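Local atomic coordinates of endoglucanase (Clostridium thermocellum, PDB entry 2YIK), a protein that is a family 9 glycoside hydrolase that probably cleaves the beta-1,4-glucan chains of cellulose. Residues 231-234 and 235-238; 395-398 and 399-402. All coordinates share one frame; numbering follows the deposited sequence.

Interaction 1 of 2, residues 231-234 and 235-238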
loop_
_atom_site.group_PDB
_atom_site.type_symbol
_atom_site.label_atom_id
_atom_site.label_comp_id
_atom_site.label_asym_id
_atom_site.label_seq_id
_atom_site.Cartn_x
_atom_site.Cartn_y
_atom_site.Cartn_z
ATOM N N MET A 231 -5.224 -0.524 -14.815
ATOM C CA MET A 231 -5.888 0.769 -14.953
ATOM C C MET A 231 -4.898 1.903 -15.196
ATOM O O MET A 231 -5.177 2.827 -15.957
ATOM C CB MET A 231 -6.722 1.098 -13.706
ATOM C CG MET A 231 -7.959 0.234 -13.486
ATOM S SD MET A 231 -9.125 0.197 -14.867
ATOM C CE MET A 231 -9.828 1.836 -14.818
ATOM N N ASN A 232 -3.738 1.824 -14.551
ATOM C CA ASN A 232 -2.708 2.851 -14.680
ATOM C C ASN A 232 -1.882 2.770 -15.966
ATOM O O ASN A 232 -1.351 3.781 -16.422
ATOM C CB ASN A 232 -1.764 2.792 -13.465
ATOM C CG ASN A 232 -2.377 3.399 -12.207
ATOM O OD1 ASN A 232 -2.048 3.001 -11.093
ATOM N ND2 ASN A 232 -3.257 4.377 -12.384
ATOM N N PHE A 233 -1.785 1.583 -16.559
ATOM C CA PHE A 233 -0.983 1.415 -17.769
ATOM C C PHE A 233 -1.709 1.051 -19.062
ATOM O O PHE A 233 -1.077 0.979 -20.117
ATOM C CB PHE A 233 0.099 0.366 -17.520
ATOM C CG PHE A 233 1.181 0.821 -16.590
ATOM C CD1 PHE A 233 2.205 1.649 -17.043
ATOM C CD2 PHE A 233 1.162 0.448 -15.249
ATOM C CE1 PHE A 233 3.203 2.103 -16.168
ATOM C CE2 PHE A 233 2.149 0.893 -14.366
ATOM C CZ PHE A 233 3.172 1.722 -14.824
ATOM N N LYS A 234 -3.018 0.837 -19.000
ATOM C CA LYS A 234 -3.765 0.435 -20.191
ATOM C C LYS A 234 -3.661 1.314 -21.430
ATOM O O LYS A 234 -3.862 0.830 -22.545
ATOM C CB LYS A 234 -5.244 0.236 -19.856
ATOM C CG LYS A 234 -5.970 1.478 -19.366
ATOM C CD LYS A 234 -7.388 1.107 -18.985
ATOM C CE LYS A 234 -8.050 2.176 -18.137
ATOM N NZ LYS A 234 -8.868 3.111 -18.948
ATOM N N ASP A 235 -3.366 2.595 -21.252
ATOM C CA ASP A 235 -3.271 3.500 -22.394
ATOM C C ASP A 235 -1.823 3.712 -22.771
ATOM O O ASP A 235 -1.470 3.824 -23.947
ATOM C CB ASP A 235 -3.909 4.850 -22.052
ATOM C CG ASP A 235 -5.381 4.726 -21.706
ATOM O OD1 ASP A 235 -6.150 4.231 -22.559
ATOM O OD2 ASP A 235 -5.771 5.118 -20.585
ATOM N N THR A 236 -0.986 3.720 -21.744
ATOM C CA THR A 236 0.438 3.951 -21.867
ATOM C C THR A 236 1.317 2.759 -22.272
ATOM O O THR A 236 2.306 2.937 -22.985
ATOM C CB THR A 236 0.925 4.613 -20.536
ATOM O OG1 THR A 236 1.244 5.985 -20.795
ATOM C CG2 THR A 236 2.116 3.902 -19.924
ATOM N N ASP A 237 0.961 1.556 -21.833
ATOM C CA ASP A 237 1.725 0.344 -22.164
ATOM C C ASP A 237 0.695 -0.785 -22.151
ATOM O O ASP A 237 0.662 -1.599 -21.227
ATOM C CB ASP A 237 2.798 0.080 -21.094
ATOM C CG ASP A 237 3.771 -1.036 -21.475
ATOM O OD1 ASP A 237 3.406 -1.922 -22.279
ATOM O OD2 ASP A 237 4.906 -1.036 -20.943
ATOM N N PRO A 238 -0.156 -0.854 -23.190
ATOM C CA PRO A 238 -1.212 -1.867 -23.328
ATOM C C PRO A 238 -0.809 -3.320 -23.062
ATOM O O PRO A 238 -1.552 -4.070 -22.422
ATOM C CB PRO A 238 -1.698 -1.668 -24.764
ATOM C CG PRO A 238 -1.373 -0.233 -25.046
ATOM C CD PRO A 238 -0.007 -0.094 -24.441
HETATM O O HOH W 1 -2.485 4.414 -18.991
#
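Phe233 O accepts a short hydrogen bond of 2.7 Å from Asp237 N, almost straight at 166°. This i+4 to i bond spans the tight turn between helices 216-233 and 238-257, part of the helical barrel of family 9 glycoside hydrolases. A water links the two segments: it donates to Asn232 O (2.9 Å) and accepts from Asp235 N (3.0 Å). Asp237 is the N-cap residue of helix 238-257; its OD1 accepts the N-H of Tyr240. Its OD2 forms a salt bridge with Arg159 of helix 151-167, so both oxygens are held. The ring of Phe233 meets Tyr240 edge to face. The side chains of Lys234 and Asp235 lie side by side, pointing the same way. With chi1 at 62°, Lys234 CG sits between its own N and carbonyl carbon, and it comes 3.8 Å from Asp235 OD2. Lys234 NZ stays 4.0 Å from the same OD2, beyond a salt bridge, so any attraction is probably modest. Thr236 CG2 approaches the Phe233 ring at its edge, near the ring plane, 3.7 Å from CD1.

Interaction 2 of 2, residues 395-398 and 399-402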
loop_
_atom_site.group_PDB
_atom_site.type_symbol
_atom_site.label_atom_id
_atom_site.label_comp_id
_atom_site.label_asym_id
_atom_site.label_seq_id
_atom_site.Cartn_x
_atom_site.Cartn_y
_atom_site.Cartn_z
ATOM N N TYR A 395 -2.818 6.794 9.432
ATOM C CA TYR A 395 -4.281 6.815 9.432
ATOM C C TYR A 395 -4.800 8.169 8.968
ATOM O O TYR A 395 -5.735 8.255 8.172
ATOM C CB TYR A 395 -4.826 6.548 10.834
ATOM C CG TYR A 395 -4.536 5.170 11.362
ATOM C CD1 TYR A 395 -4.866 4.043 10.619
ATOM C CD2 TYR A 395 -3.998 4.987 12.638
ATOM C CE1 TYR A 395 -4.677 2.763 11.131
ATOM C CE2 TYR A 395 -3.804 3.706 13.161
ATOM C CZ TYR A 395 -4.152 2.602 12.398
ATOM O OH TYR A 395 -3.998 1.330 12.900
ATOM N N ASN A 396 -4.183 9.226 9.490
ATOM C CA ASN A 396 -4.582 10.581 9.150
ATOM C C ASN A 396 -4.473 10.856 7.651
ATOM O O ASN A 396 -5.409 11.372 7.049
ATOM C CB ASN A 396 -3.732 11.590 9.930
ATOM C CG ASN A 396 -4.194 13.026 9.722
ATOM O OD1 ASN A 396 -3.936 13.631 8.686
ATOM N ND2 ASN A 396 -4.890 13.568 10.708
ATOM N N THR A 397 -3.336 10.517 7.050
ATOM C CA THR A 397 -3.162 10.754 5.621
ATOM C C THR A 397 -4.097 9.890 4.767
ATOM O O THR A 397 -4.446 10.278 3.653
ATOM C CB THR A 397 -1.681 10.564 5.184
ATOM O OG1 THR A 397 -1.199 9.276 5.587
ATOM C CG2 THR A 397 -0.818 11.657 5.803
ATOM N N ALA A 398 -4.514 8.739 5.298
ATOM C CA ALA A 398 -5.446 7.869 4.583
ATOM C C ALA A 398 -6.796 8.580 4.542
ATOM O O ALA A 398 -7.505 8.534 3.536
ATOM C CB ALA A 398 -5.582 6.536 5.290
ATOM N N ALA A 399 -7.152 9.235 5.643
ATOM C CA ALA A 399 -8.405 9.981 5.702
ATOM C C ALA A 399 -8.301 11.161 4.741
ATOM O O ALA A 399 -9.269 11.513 4.070
ATOM C CB ALA A 399 -8.664 10.482 7.125
ATOM N N GLN A 400 -7.121 11.777 4.690
ATOM C CA GLN A 400 -6.891 12.903 3.789
ATOM C C GLN A 400 -7.126 12.451 2.350
ATOM O O GLN A 400 -7.789 13.136 1.567
ATOM C CB GLN A 400 -5.454 13.422 3.928
ATOM C CG GLN A 400 -5.154 14.192 5.213
ATOM C CD GLN A 400 -3.750 14.784 5.207
ATOM O OE1 GLN A 400 -3.309 15.333 4.196
ATOM N NE2 GLN A 400 -3.047 14.681 6.333
ATOM N N LEU A 401 -6.567 11.296 2.002
ATOM C CA LEU A 401 -6.722 10.753 0.659
ATOM C C LEU A 401 -8.198 10.573 0.332
ATOM O O LEU A 401 -8.662 11.046 -0.703
ATOM C CB LEU A 401 -5.999 9.411 0.533
ATOM C CG LEU A 401 -6.146 8.698 -0.816
ATOM C CD1 LEU A 401 -5.585 9.581 -1.927
ATOM C CD2 LEU A 401 -5.413 7.364 -0.773
ATOM N N ILE A 402 -8.933 9.901 1.219
ATOM C CA ILE A 402 -10.364 9.675 1.003
ATOM C C ILE A 402 -11.087 11.009 0.872
ATOM O O ILE A 402 -11.979 11.158 0.044
ATOM C CB ILE A 402 -11.011 8.870 2.161
ATOM C CG1 ILE A 402 -10.360 7.486 2.261
ATOM C CG2 ILE A 402 -12.527 8.766 1.948
ATOM C CD1 ILE A 402 -10.589 6.627 1.066
#
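Asn396 and Gln400, one helical turn apart, are joined side chain to side chain. Gln400 NE2 donates to Asn396 OD1 at 2.7 Å with an N-H...O angle of 169°. The donor lies nearly on the line of the Asn396 C=O bond, and OD1 lies in the amide plane of Gln400. The two amide planes stand 84° apart. Asn396 has CG anti to its N (chi1 -174°), which carries the amide along the helix toward Gln400. Its ND2 donates to Val385 O, so bonds at both ends of the Asn396 amide fix its rotation. The packing is tight here: Gln400 CG also rests 3.4 Å from Asn396 O. Thr397 CG2 adds a plain van der Waals contact to Gln400 NE2, at 3.8 Å. Elsewhere on the helix, Ile402 CG1 lies 3.3 Å from Ala398 O. The loose side is Tyr395, whose side chain stays clear of 399-402 and packs on Trp372. It is no solvent side, since all eight residues are buried. Four i+4 to i backbone bonds join the two segments. This is an alpha helix with an i to i+4 side-chain hydrogen bond between Asn396 and Gln400, packed among helices of the family 9 alpha/alpha barrel.

In the fold
Interaction 1 comes first along the chain. It closes the short turn between helix 216-233 and helix 238-257. Phe233 and Asp237 tie the turn to helix 151-167, while the end of helix 216-233 packs on helices 124-140 and 279-293. Interaction 2 follows much later. It closes no loop, lying wholly inside helix 392-408, where helices 363-373, 416-428 and 499-516 pack around it. The two are in series, neither nested nor crossing. The centres of interactions 1 and 2 are 26 Å apart. Their nearest atoms are about 12 Å apart, without touching. One shapes a turn near the surface, the other a single helix in the interior. Both belong to the same family 9 catalytic domain.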